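Local coordinates for LbaCas13a H328A (C2c2) (Lachnospiraceae bacterium NK4A179, PDB 5WLH), which binds a CRISPR guide RNA, here as its precursor, and as a Cas13a nuclease probably cleaves RNA once that guide has paired with a target, at residues T632-V637 against V971-T976; Q565-H570 against S910-P915; K188-E193 against D224-D229. All blocks are in the same frame, centred on the assembly; numbering follows the deposited sequence.

Interaction 1: T632-V637 against V971-T976; sequences TERMTV and VKLCGT. With nucleotides of chain B.
Lys972, in the last turn of helix 960-974, meets Met635 through the aliphatic part of its side chain: Met635 CE lies 3.8 Å from Lys972 CD and is just as near to Lys972 CB, the two chains crossing at about a right angle. The ammonium group instead forms a salt bridge with Asp968. Leu973 carries most of the apolar contact, its CD2 resting 3.5 Å from Met635 SD. Bends at chi2 (-48°) and chi3 (-69°) direct the methionine SD to Leu973 and its CE onward to Lys972. The same CD2 also lies over one face of the Arg634 guanidinium, near its rim and 3.8 Å from Arg634 NH1. Arg634 belongs to the type I turn Thr632-Met635 that links helices 621-632 and 635-645. Gly975 is the first residue to leave the helix; its carbonyl O, hydrogen-bonded to Arg1039, comes close to the base of A36 of chain B. Thr976 folds back, OG1 donating to Lys972 O at 2.7 Å from above the carbonyl plane. Its CG2 packs 3.4 Å from Arg634 NH2. No direct hydrogen bond joins the segments; water does so instead. One water accepts from Arg634 NH1 at 2.9 Å and lies within bonding reach of Leu973 O and Thr976 O, while a second accepts from Arg634 NH2 and lies within bonding reach of Thr976 O. The helix end is thus wedged among several others: Val638 of helix 635-645 touches Leu973 and Thr976, Arg911 of helix 901-911 reaches Leu973 and Cys974, and helix 915-941 receives Val971 and Cys974.

Interaction 2: Q565-H570 against S910-P915; sequences QYFGGH and SRFLSP. With nucleotides of chain B.
Phe912 and Arg911, at the end of helix 901-911, take hold of Tyr566 and Phe567 where helix 559-564 finishes in a Schellman motif, with Gly568 as its positive-phi residue. Tyr566, Phe567 and Phe912 form an aromatic cluster. Phe912 CE1 presses to 3.3 Å from Tyr566 CB and continues against Tyr566 CG; the two rings are tilted 32° to each other, with centroids 5.3 Å apart. The Phe567 and Phe912 ring planes are 89° apart, and Phe567 CE2 lies 3.7 Å from Phe912 CZ. In Arg911, chi1 sets CG anti to the backbone N and the bend at chi2 (65°) turns CD aside; the guanidinium lies beside the backbone of Tyr566 and Phe567. Tyr566 O sits over the guanidinium face, near the rim and 3.0 Å from Arg911 NH1, at an angle too poor for a hydrogen bond, while Arg911 NH2 is 3.4 Å from Phe567 CA. The bond that Tyr566 O does make is to a water, which donates to it at 2.7 Å and to Arg911 O at 2.6 Å. The polar ends have partners elsewhere: Tyr566 OH with Leu1046 O, and Arg911 NE in a salt bridge with Glu631. Aromatic packing and a water bridge thus join the two helix ends, and the buried arginine charge is probably balanced by Glu631, with the carbonyl dipole of Tyr566 adding a weaker electrostatic attraction.

Interaction 3: K188-E193 against D224-D229; sequences KSLCRE and DYVLED. With nucleotides of chain B.
A guide-RNA binding site is built where the short 3-10 turn 188-190, which holds Ser189 and Leu190, packs on Tyr225, Val226 and Asp229 of helix 218-230. An inverse gamma turn centred on Cys191 follows and leads to Arg192, the N-cap residue of helix 193-206. Ser189 OG, set between the backbone N and the carbonyl carbon (chi1 52°), donates to Asp229 OD2 at 2.8 Å, on its syn side but tilted 31° out of the carboxylate plane; that oxygen is also hydrogen-bonded to Tyr69. Leu190 CD2 lies in the plane of the Tyr225 ring at its edge, 3.7 Å from Tyr225 CD2, and touches Val226 CG2 at 4.0 Å. Another part of that edge faces Ser189 O, a buried carbonyl without a polar partner, 3.4 Å from Tyr225 CE2. Arg192 crosses Tyr225 at about a right angle, and its guanidinium is held between two groups. Over the centre of one face sits N7 of A20 of chain B, 3.6 Å above the plane. Tyr225 approaches the opposite face near the rim, its OH 2.9 Å from Arg192 NH1 but too poorly aligned for a hydrogen bond. Arg192 NH1 also makes a salt bridge to a further RNA phosphate. At the guanidinium edge, Arg192 NH2 points almost straight (174°) at OP2 of A20 of chain B, a hydrogen bond whose modelled length of 2.5 Å is unusually short and therefore doubtful.

In the fold
Interactions 1 and 2 are neighbours, their centres 10 Å apart, and they touch: Arg911 NH2 packs 3.5 Å from Leu973 CB, and Cys974 SG lies 3.1 Å from Arg911 O. Their segments alternate along the chain (565-570, 632-637, 910-915, 971-976), so distant parts of the sequence interlock through helices 635-645, 901-911 and 960-974. Interaction 3 closes earlier in the chain and lies on the other side of its centre, about 65 and 64 Å from interactions 1 and 2 between centres. U35 of chain B approaches the first two contacts, A20 the third, so the single RNA chain runs past both regions of this largely helical protein.

Interaction 1: T632-V637 against V971-T976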
loop_
_atom_site.group_PDB
_atom_site.type_symbol
_atom_site.label_atom_id
_atom_site.label_comp_id
_atom_site.label_asym_id
_atom_site.label_seq_id
_atom_site.Cartn_x
_atom_site.Cartn_y
_atom_site.Cartn_z
ATOM N N THR A 632 32.513 8.797 -2.196
ATOM C CA THR A 632 32.390 9.151 -3.609
ATOM C C THR A 632 33.673 8.830 -4.360
ATOM O O THR A 632 33.628 8.460 -5.538
ATOM C CB THR A 632 32.056 10.636 -3.817
ATOM O OG1 THR A 632 33.164 11.459 -3.415
ATOM C CG2 THR A 632 30.817 11.044 -3.071
ATOM N N GLU A 633 34.817 8.933 -3.684
ATOM C CA GLU A 633 36.085 8.696 -4.360
ATOM C C GLU A 633 36.236 7.252 -4.817
ATOM O O GLU A 633 37.045 6.982 -5.711
ATOM C CB GLU A 633 37.243 9.101 -3.450
ATOM C CG GLU A 633 37.520 10.601 -3.488
ATOM C CD GLU A 633 38.300 11.089 -2.283
ATOM O OE1 GLU A 633 38.759 10.242 -1.485
ATOM O OE2 GLU A 633 38.463 12.319 -2.144
ATOM N N ARG A 634 35.472 6.316 -4.257
ATOM C CA ARG A 634 35.615 4.933 -4.687
ATOM C C ARG A 634 34.609 4.530 -5.761
ATOM O O ARG A 634 34.730 3.435 -6.314
ATOM C CB ARG A 634 35.539 3.973 -3.484
ATOM C CG ARG A 634 34.252 3.948 -2.687
ATOM C CD ARG A 634 34.391 3.039 -1.449
ATOM N NE ARG A 634 34.441 1.628 -1.827
ATOM C CZ ARG A 634 33.735 0.659 -1.244
ATOM N NH1 ARG A 634 32.930 0.931 -0.220
ATOM N NH2 ARG A 634 33.852 -0.592 -1.667
ATOM N N MET A 635 33.672 5.411 -6.124
ATOM C CA MET A 635 32.537 4.997 -6.953
ATOM C C MET A 635 32.965 4.549 -8.345
ATOM O O MET A 635 32.442 3.558 -8.865
ATOM C CB MET A 635 31.518 6.129 -7.050
ATOM C CG MET A 635 30.829 6.428 -5.720
ATOM S SD MET A 635 30.234 4.931 -4.902
ATOM C CE MET A 635 28.909 4.454 -6.017
ATOM N N THR A 636 33.881 5.280 -8.989
ATOM C CA THR A 636 34.314 4.853 -10.316
ATOM C C THR A 636 35.037 3.513 -10.248
ATOM O O THR A 636 34.841 2.651 -11.112
ATOM C CB THR A 636 35.189 5.923 -10.978
ATOM O OG1 THR A 636 36.347 6.187 -10.175
ATOM C CG2 THR A 636 34.399 7.208 -11.178
ATOM N N VAL A 637 35.847 3.303 -9.207
ATOM C CA VAL A 637 36.505 2.013 -9.019
ATOM C C VAL A 637 35.467 0.911 -8.837
ATOM O O VAL A 637 35.577 -0.172 -9.424
ATOM C CB VAL A 637 37.472 2.069 -7.823
ATOM C CG1 VAL A 637 38.153 0.719 -7.626
ATOM C CG2 VAL A 637 38.504 3.172 -8.012
ATOM N N VAL A 971 22.936 2.467 -2.562
ATOM C CA VAL A 971 22.541 1.207 -3.199
ATOM C C VAL A 971 23.778 0.451 -3.663
ATOM O O VAL A 971 23.960 -0.736 -3.373
ATOM C CB VAL A 971 21.584 1.465 -4.379
ATOM C CG1 VAL A 971 21.332 0.162 -5.165
ATOM C CG2 VAL A 971 20.271 2.051 -3.903
ATOM N N LYS A 972 24.656 1.153 -4.375
ATOM C CA LYS A 972 25.835 0.523 -4.960
ATOM C C LYS A 972 26.806 0.069 -3.880
ATOM O O LYS A 972 27.299 -1.068 -3.905
ATOM C CB LYS A 972 26.505 1.507 -5.925
ATOM C CG LYS A 972 25.720 1.689 -7.233
ATOM C CD LYS A 972 25.961 3.039 -7.860
ATOM C CE LYS A 972 25.441 3.109 -9.296
ATOM N NZ LYS A 972 25.423 4.530 -9.814
ATOM N N LEU A 973 27.064 0.932 -2.893
ATOM C CA LEU A 973 28.061 0.606 -1.882
ATOM C C LEU A 973 27.540 -0.384 -0.835
ATOM O O LEU A 973 28.324 -1.176 -0.301
ATOM C CB LEU A 973 28.559 1.894 -1.224
ATOM C CG LEU A 973 29.369 2.837 -2.140
ATOM C CD1 LEU A 973 30.011 3.953 -1.358
ATOM C CD2 LEU A 973 30.460 2.056 -2.892
ATOM N N CYS A 974 26.239 -0.375 -0.531
ATOM C CA CYS A 974 25.707 -1.380 0.389
ATOM C C CYS A 974 25.909 -2.784 -0.153
ATOM O O CYS A 974 26.104 -3.727 0.622
ATOM C CB CYS A 974 24.223 -1.129 0.658
ATOM S SG CYS A 974 23.984 0.380 1.642
ATOM N N GLY A 975 25.874 -2.938 -1.466
ATOM C CA GLY A 975 26.079 -4.231 -2.083
ATOM C C GLY A 975 27.520 -4.537 -2.429
ATOM O O GLY A 975 27.786 -5.564 -3.069
ATOM N N THR A 976 28.458 -3.682 -2.031
ATOM C CA THR A 976 29.875 -3.887 -2.342
ATOM C C THR A 976 30.577 -4.400 -1.093
ATOM O O THR A 976 31.030 -3.634 -0.237
ATOM C CB THR A 976 30.517 -2.619 -2.872
ATOM O OG1 THR A 976 29.772 -2.170 -4.006
ATOM C CG2 THR A 976 31.947 -2.914 -3.301
ATOM P P A B 36 23.370 -5.290 -9.326
ATOM O OP1 A B 36 24.828 -5.215 -9.569
ATOM O OP2 A B 36 22.410 -4.815 -10.345
ATOM O "O5'" A B 36 22.958 -6.777 -8.983
ATOM C "C5'" A B 36 23.104 -7.801 -9.951
ATOM C "C4'" A B 36 23.736 -9.024 -9.343
ATOM O "O4'" A B 36 25.064 -8.705 -8.847
ATOM C "C3'" A B 36 22.996 -9.624 -8.167
ATOM O "O3'" A B 36 23.358 -11.005 -8.159
ATOM C "C2'" A B 36 23.656 -8.911 -6.983
ATOM O "O2'" A B 36 23.482 -9.541 -5.736
ATOM C "C1'" A B 36 25.112 -8.909 -7.439
ATOM N N9 A B 36 25.968 -7.854 -6.910
ATOM C C8 A B 36 25.701 -6.522 -6.703
ATOM N N7 A B 36 26.749 -5.844 -6.294
ATOM C C5 A B 36 27.774 -6.787 -6.265
ATOM C C6 A B 36 29.140 -6.708 -5.923
ATOM N N6 A B 36 29.734 -5.579 -5.522
ATOM N N1 A B 36 29.878 -7.841 -6.005
ATOM C C2 A B 36 29.287 -8.971 -6.407
ATOM N N3 A B 36 28.017 -9.163 -6.758
ATOM C C4 A B 36 27.309 -8.020 -6.660
ATOM P P U B 35 19.639 -1.823 -10.182
ATOM O OP1 U B 35 18.820 -0.629 -9.875
ATOM O OP2 U B 35 20.776 -1.561 -11.098
ATOM O "O5'" U B 35 20.188 -2.493 -8.858
ATOM C "C5'" U B 35 21.305 -1.971 -8.175
ATOM C "C4'" U B 35 21.655 -2.881 -7.034
ATOM O "O4'" U B 35 20.556 -2.927 -6.096
ATOM C "C3'" U B 35 21.858 -4.330 -7.430
ATOM O "O3'" U B 35 23.157 -4.535 -7.935
ATOM C "C2'" U B 35 21.576 -5.079 -6.135
ATOM O "O2'" U B 35 22.724 -5.096 -5.306
ATOM C "C1'" U B 35 20.497 -4.195 -5.486
ATOM N N1 U B 35 19.146 -4.757 -5.696
ATOM C C2 U B 35 18.762 -5.739 -4.812
ATOM O O2 U B 35 19.461 -6.109 -3.887
ATOM N N3 U B 35 17.520 -6.257 -5.035
ATOM C C4 U B 35 16.652 -5.919 -6.050
ATOM O O4 U B 35 15.573 -6.511 -6.112
ATOM C C5 U B 35 17.122 -4.902 -6.936
ATOM C C6 U B 35 18.329 -4.362 -6.734
HETATM O O HOH W 1 30.822 -0.981 0.482
HETATM O O HOH W 2 33.581 -2.772 0.352
#

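Interaction 2: Q565-H570 against S910-P915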
loop_
_atom_site.group_PDB
_atom_site.type_symbol
_atom_site.label_atom_id
_atom_site.label_comp_id
_atom_site.label_asym_id
_atom_site.label_seq_id
_atom_site.Cartn_x
_atom_site.Cartn_y
_atom_site.Cartn_z
ATOM N N GLN A 565 32.229 -1.696 9.007
ATOM C CA GLN A 565 31.671 -2.776 8.192
ATOM C C GLN A 565 30.540 -2.262 7.309
ATOM O O GLN A 565 30.350 -2.733 6.182
ATOM C CB GLN A 565 31.148 -3.904 9.085
ATOM C CG GLN A 565 32.209 -4.713 9.797
ATOM C CD GLN A 565 31.624 -5.732 10.761
ATOM O OE1 GLN A 565 30.553 -6.275 10.530
ATOM N NE2 GLN A 565 32.345 -6.005 11.845
ATOM N N TYR A 566 29.766 -1.303 7.820
ATOM C CA TYR A 566 28.656 -0.701 7.089
ATOM C C TYR A 566 29.106 0.369 6.114
ATOM O O TYR A 566 28.292 0.831 5.301
ATOM C CB TYR A 566 27.659 -0.132 8.087
ATOM C CG TYR A 566 27.043 -1.232 8.880
ATOM C CD1 TYR A 566 25.952 -1.924 8.384
ATOM C CD2 TYR A 566 27.589 -1.637 10.095
ATOM C CE1 TYR A 566 25.398 -2.970 9.073
ATOM C CE2 TYR A 566 27.028 -2.684 10.799
ATOM C CZ TYR A 566 25.937 -3.351 10.279
ATOM O OH TYR A 566 25.365 -4.397 10.961
ATOM N N PHE A 567 30.374 0.764 6.177
ATOM C CA PHE A 567 30.991 1.637 5.190
ATOM C C PHE A 567 31.991 0.856 4.342
ATOM O O PHE A 567 33.020 1.389 3.921
ATOM C CB PHE A 567 31.648 2.836 5.874
ATOM C CG PHE A 567 30.664 3.772 6.547
ATOM C CD1 PHE A 567 30.095 4.822 5.845
ATOM C CD2 PHE A 567 30.318 3.600 7.874
ATOM C CE1 PHE A 567 29.193 5.682 6.457
ATOM C CE2 PHE A 567 29.412 4.453 8.496
ATOM C CZ PHE A 567 28.851 5.499 7.784
ATOM N N GLY A 568 31.704 -0.427 4.128
ATOM C CA GLY A 568 32.432 -1.252 3.186
ATOM C C GLY A 568 33.645 -1.963 3.751
ATOM O O GLY A 568 34.348 -2.637 2.990
ATOM N N GLY A 569 33.904 -1.840 5.043
ATOM C CA GLY A 569 35.033 -2.495 5.689
ATOM C C GLY A 569 36.119 -1.505 6.078
ATOM O O GLY A 569 36.481 -0.605 5.306
ATOM N N HIS A 570 36.664 -1.680 7.287
ATOM C CA HIS A 570 37.635 -0.713 7.787
ATOM C C HIS A 570 38.896 -0.670 6.933
ATOM O O HIS A 570 39.613 0.341 6.957
ATOM C CB HIS A 570 37.967 -1.003 9.257
ATOM C CG HIS A 570 38.816 -2.216 9.474
ATOM N ND1 HIS A 570 38.293 -3.431 9.861
ATOM C CD2 HIS A 570 40.159 -2.387 9.411
ATOM C CE1 HIS A 570 39.274 -4.306 10.003
ATOM N NE2 HIS A 570 40.416 -3.696 9.738
ATOM N N SER A 910 20.196 5.980 4.300
ATOM C CA SER A 910 20.181 5.018 3.196
ATOM C C SER A 910 21.404 4.117 3.241
ATOM O O SER A 910 21.324 2.937 2.876
ATOM C CB SER A 910 20.106 5.733 1.846
ATOM O OG SER A 910 21.292 6.462 1.575
ATOM N N ARG A 911 22.525 4.646 3.729
ATOM C CA ARG A 911 23.769 3.889 3.710
ATOM C C ARG A 911 23.718 2.694 4.652
ATOM O O ARG A 911 24.424 1.708 4.427
ATOM C CB ARG A 911 24.941 4.810 4.074
ATOM C CG ARG A 911 26.312 4.196 3.832
ATOM C CD ARG A 911 26.580 3.933 2.368
ATOM N NE ARG A 911 27.938 3.415 2.196
ATOM C CZ ARG A 911 28.267 2.123 2.242
ATOM N NH1 ARG A 911 27.343 1.184 2.430
ATOM N NH2 ARG A 911 29.533 1.769 2.089
ATOM N N PHE A 912 22.907 2.766 5.710
ATOM C CA PHE A 912 22.801 1.682 6.677
ATOM C C PHE A 912 21.703 0.685 6.331
ATOM O O PHE A 912 21.347 -0.140 7.173
ATOM C CB PHE A 912 22.580 2.253 8.078
ATOM C CG PHE A 912 23.865 2.531 8.790
ATOM C CD1 PHE A 912 24.533 1.512 9.446
ATOM C CD2 PHE A 912 24.446 3.784 8.724
ATOM C CE1 PHE A 912 25.734 1.747 10.061
ATOM C CE2 PHE A 912 25.657 4.033 9.344
ATOM C CZ PHE A 912 26.304 3.010 10.010
ATOM N N LEU A 913 21.173 0.737 5.114
ATOM C CA LEU A 913 20.160 -0.223 4.693
ATOM C C LEU A 913 20.806 -1.414 4.000
ATOM O O LEU A 913 21.952 -1.361 3.577
ATOM C CB LEU A 913 19.167 0.440 3.742
ATOM C CG LEU A 913 18.394 1.635 4.284
ATOM C CD1 LEU A 913 17.532 2.223 3.168
ATOM C CD2 LEU A 913 17.542 1.188 5.493
ATOM N N SER A 914 20.049 -2.507 3.886
ATOM C CA SER A 914 20.459 -3.552 2.962
ATOM C C SER A 914 20.407 -2.999 1.539
ATOM O O SER A 914 19.710 -2.012 1.279
ATOM C CB SER A 914 19.540 -4.768 3.080
ATOM O OG SER A 914 18.289 -4.455 2.510
ATOM N N PRO A 915 21.143 -3.615 0.606
ATOM C CA PRO A 915 21.057 -3.168 -0.798
ATOM C C PRO A 915 19.640 -3.187 -1.328
ATOM O O PRO A 915 19.240 -2.271 -2.050
ATOM C CB PRO A 915 21.937 -4.173 -1.556
ATOM C CG PRO A 915 22.843 -4.759 -0.530
ATOM C CD PRO A 915 22.132 -4.692 0.793
ATOM P P U B 35 19.639 -1.823 -10.182
ATOM O OP1 U B 35 18.820 -0.629 -9.875
ATOM O OP2 U B 35 20.776 -1.561 -11.098
ATOM O "O5'" U B 35 20.188 -2.493 -8.858
ATOM C "C5'" U B 35 21.305 -1.971 -8.175
ATOM C "C4'" U B 35 21.655 -2.881 -7.034
ATOM O "O4'" U B 35 20.556 -2.927 -6.096
ATOM C "C3'" U B 35 21.858 -4.330 -7.430
ATOM O "O3'" U B 35 23.157 -4.535 -7.935
ATOM C "C2'" U B 35 21.576 -5.079 -6.135
ATOM O "O2'" U B 35 22.724 -5.096 -5.306
ATOM C "C1'" U B 35 20.497 -4.195 -5.486
ATOM N N1 U B 35 19.146 -4.757 -5.696
ATOM C C2 U B 35 18.762 -5.739 -4.812
ATOM O O2 U B 35 19.461 -6.109 -3.887
ATOM N N3 U B 35 17.520 -6.257 -5.035
ATOM C C4 U B 35 16.652 -5.919 -6.050
ATOM O O4 U B 35 15.573 -6.511 -6.112
ATOM C C5 U B 35 17.122 -4.902 -6.936
ATOM C C6 U B 35 18.329 -4.362 -6.734
HETATM O O HOH W 3 25.796 -0.317 5.263
#

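Interaction 3: K188-E193 against D224-D229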
loop_
_atom_site.group_PDB
_atom_site.type_symbol
_atom_site.label_atom_id
_atom_site.label_comp_id
_atom_site.label_asym_id
_atom_site.label_seq_id
_atom_site.Cartn_x
_atom_site.Cartn_y
_atom_site.Cartn_z
ATOM N N LYS A 188 -26.603 -7.028 -14.369
ATOM C CA LYS A 188 -26.476 -6.538 -12.998
ATOM C C LYS A 188 -27.486 -5.431 -12.702
ATOM O O LYS A 188 -28.054 -5.380 -11.607
ATOM C CB LYS A 188 -25.041 -6.036 -12.747
ATOM C CG LYS A 188 -23.891 -7.094 -12.829
ATOM C CD LYS A 188 -23.640 -7.689 -14.247
ATOM C CE LYS A 188 -23.645 -6.607 -15.333
ATOM N NZ LYS A 188 -23.826 -7.173 -16.687
ATOM N N SER A 189 -27.717 -4.532 -13.666
ATOM C CA SER A 189 -28.674 -3.448 -13.481
ATOM C C SER A 189 -30.103 -3.959 -13.323
ATOM O O SER A 189 -30.972 -3.212 -12.865
ATOM C CB SER A 189 -28.597 -2.479 -14.664
ATOM O OG SER A 189 -28.728 -3.188 -15.885
ATOM N N LEU A 190 -30.363 -5.209 -13.695
ATOM C CA LEU A 190 -31.682 -5.809 -13.548
ATOM C C LEU A 190 -31.789 -6.678 -12.306
ATOM O O LEU A 190 -32.849 -7.270 -12.072
ATOM C CB LEU A 190 -32.023 -6.634 -14.793
ATOM C CG LEU A 190 -32.022 -5.882 -16.126
ATOM C CD1 LEU A 190 -32.238 -6.847 -17.274
ATOM C CD2 LEU A 190 -33.076 -4.784 -16.137
ATOM N N CYS A 191 -30.717 -6.774 -11.514
ATOM C CA CYS A 191 -30.680 -7.630 -10.325
ATOM C C CYS A 191 -31.248 -6.872 -9.126
ATOM O O CYS A 191 -30.542 -6.459 -8.202
ATOM C CB CYS A 191 -29.258 -8.106 -10.050
ATOM S SG CYS A 191 -28.779 -9.609 -10.916
ATOM N N ARG A 192 -32.559 -6.676 -9.174
ATOM C CA ARG A 192 -33.335 -6.192 -8.042
ATOM C C ARG A 192 -34.491 -7.159 -7.862
ATOM O O ARG A 192 -34.938 -7.771 -8.831
ATOM C CB ARG A 192 -33.834 -4.762 -8.276
ATOM C CG ARG A 192 -32.692 -3.769 -8.435
ATOM C CD ARG A 192 -32.924 -2.836 -9.593
ATOM N NE ARG A 192 -33.815 -1.759 -9.195
ATOM C CZ ARG A 192 -33.445 -0.492 -9.037
ATOM N NH1 ARG A 192 -32.191 -0.107 -9.264
ATOM N NH2 ARG A 192 -34.346 0.394 -8.673
ATOM N N GLU A 193 -34.955 -7.309 -6.618
ATOM C CA GLU A 193 -35.899 -8.383 -6.311
ATOM C C GLU A 193 -37.111 -8.361 -7.242
ATOM O O GLU A 193 -37.471 -9.381 -7.834
ATOM C CB GLU A 193 -36.343 -8.289 -4.855
ATOM C CG GLU A 193 -37.300 -9.395 -4.440
ATOM C CD GLU A 193 -38.251 -8.959 -3.338
ATOM O OE1 GLU A 193 -39.131 -8.109 -3.605
ATOM O OE2 GLU A 193 -38.109 -9.464 -2.202
ATOM N N ASP A 224 -41.185 -2.672 -18.185
ATOM C CA ASP A 224 -41.029 -1.229 -18.082
ATOM C C ASP A 224 -39.670 -0.874 -17.509
ATOM O O ASP A 224 -39.052 0.107 -17.928
ATOM C CB ASP A 224 -42.131 -0.626 -17.213
ATOM C CG ASP A 224 -43.485 -0.570 -17.914
ATOM O OD1 ASP A 224 -43.582 -0.860 -19.129
ATOM O OD2 ASP A 224 -44.463 -0.248 -17.219
ATOM N N TYR A 225 -39.196 -1.659 -16.541
ATOM C CA TYR A 225 -37.878 -1.405 -15.978
ATOM C C TYR A 225 -36.787 -1.631 -17.011
ATOM O O TYR A 225 -35.841 -0.841 -17.099
ATOM C CB TYR A 225 -37.630 -2.281 -14.747
ATOM C CG TYR A 225 -36.415 -1.802 -13.991
ATOM C CD1 TYR A 225 -36.529 -0.811 -13.034
ATOM C CD2 TYR A 225 -35.149 -2.305 -14.278
ATOM C CE1 TYR A 225 -35.417 -0.334 -12.367
ATOM C CE2 TYR A 225 -34.029 -1.842 -13.608
ATOM C CZ TYR A 225 -34.176 -0.855 -12.652
ATOM O OH TYR A 225 -33.077 -0.382 -11.975
ATOM N N VAL A 226 -36.888 -2.718 -17.783
ATOM C CA VAL A 226 -35.906 -2.974 -18.839
ATOM C C VAL A 226 -35.804 -1.778 -19.775
ATOM O O VAL A 226 -34.703 -1.371 -20.172
ATOM C CB VAL A 226 -36.264 -4.264 -19.604
ATOM C CG1 VAL A 226 -35.426 -4.382 -20.886
ATOM C CG2 VAL A 226 -36.017 -5.460 -18.726
ATOM N N LEU A 227 -36.942 -1.183 -20.139
ATOM C CA LEU A 227 -36.887 -0.015 -21.015
ATOM C C LEU A 227 -36.235 1.181 -20.323
ATOM O O LEU A 227 -35.489 1.932 -20.957
ATOM C CB LEU A 227 -38.281 0.352 -21.507
ATOM C CG LEU A 227 -38.952 -0.793 -22.274
ATOM C CD1 LEU A 227 -40.452 -0.769 -22.054
ATOM C CD2 LEU A 227 -38.611 -0.704 -23.735
ATOM N N GLU A 228 -36.513 1.384 -19.031
ATOM C CA GLU A 228 -35.812 2.432 -18.284
ATOM C C GLU A 228 -34.316 2.172 -18.252
ATOM O O GLU A 228 -33.510 3.108 -18.306
ATOM C CB GLU A 228 -36.345 2.522 -16.854
ATOM C CG GLU A 228 -37.808 2.852 -16.735
ATOM C CD GLU A 228 -38.303 2.706 -15.311
ATOM O OE1 GLU A 228 -37.464 2.846 -14.387
ATOM O OE2 GLU A 228 -39.510 2.419 -15.115
ATOM N N ASP A 229 -33.932 0.901 -18.152
ATOM C CA ASP A 229 -32.524 0.524 -18.133
ATOM C C ASP A 229 -31.895 0.675 -19.516
ATOM O O ASP A 229 -30.792 1.223 -19.654
ATOM C CB ASP A 229 -32.399 -0.912 -17.627
ATOM C CG ASP A 229 -30.962 -1.318 -17.358
ATOM O OD1 ASP A 229 -30.246 -0.537 -16.712
ATOM O OD2 ASP A 229 -30.565 -2.424 -17.787
ATOM P P A B 20 -32.785 3.798 -8.166
ATOM O OP1 A B 20 -32.388 4.854 -9.121
ATOM O OP2 A B 20 -33.830 2.784 -8.446
ATOM O "O5'" A B 20 -31.459 3.010 -7.801
ATOM C "C5'" A B 20 -30.249 3.703 -7.555
ATOM C "C4'" A B 20 -29.211 2.770 -6.995
ATOM O "O4'" A B 20 -29.628 2.291 -5.695
ATOM C "C3'" A B 20 -28.985 1.498 -7.778
ATOM O "O3'" A B 20 -28.203 1.694 -8.932
ATOM C "C2'" A B 20 -28.348 0.595 -6.733
ATOM O "O2'" A B 20 -26.997 0.976 -6.499
ATOM C "C1'" A B 20 -29.171 0.969 -5.503
ATOM N N9 A B 20 -30.350 0.091 -5.375
ATOM C C8 A B 20 -31.640 0.330 -5.787
ATOM N N7 A B 20 -32.459 -0.668 -5.546
ATOM C C5 A B 20 -31.653 -1.618 -4.929
ATOM C C6 A B 20 -31.907 -2.903 -4.428
ATOM N N6 A B 20 -33.097 -3.495 -4.450
ATOM N N1 A B 20 -30.882 -3.580 -3.889
ATOM C C2 A B 20 -29.672 -3.007 -3.858
ATOM N N3 A B 20 -29.307 -1.811 -4.307
ATOM C C4 A B 20 -30.355 -1.164 -4.829
#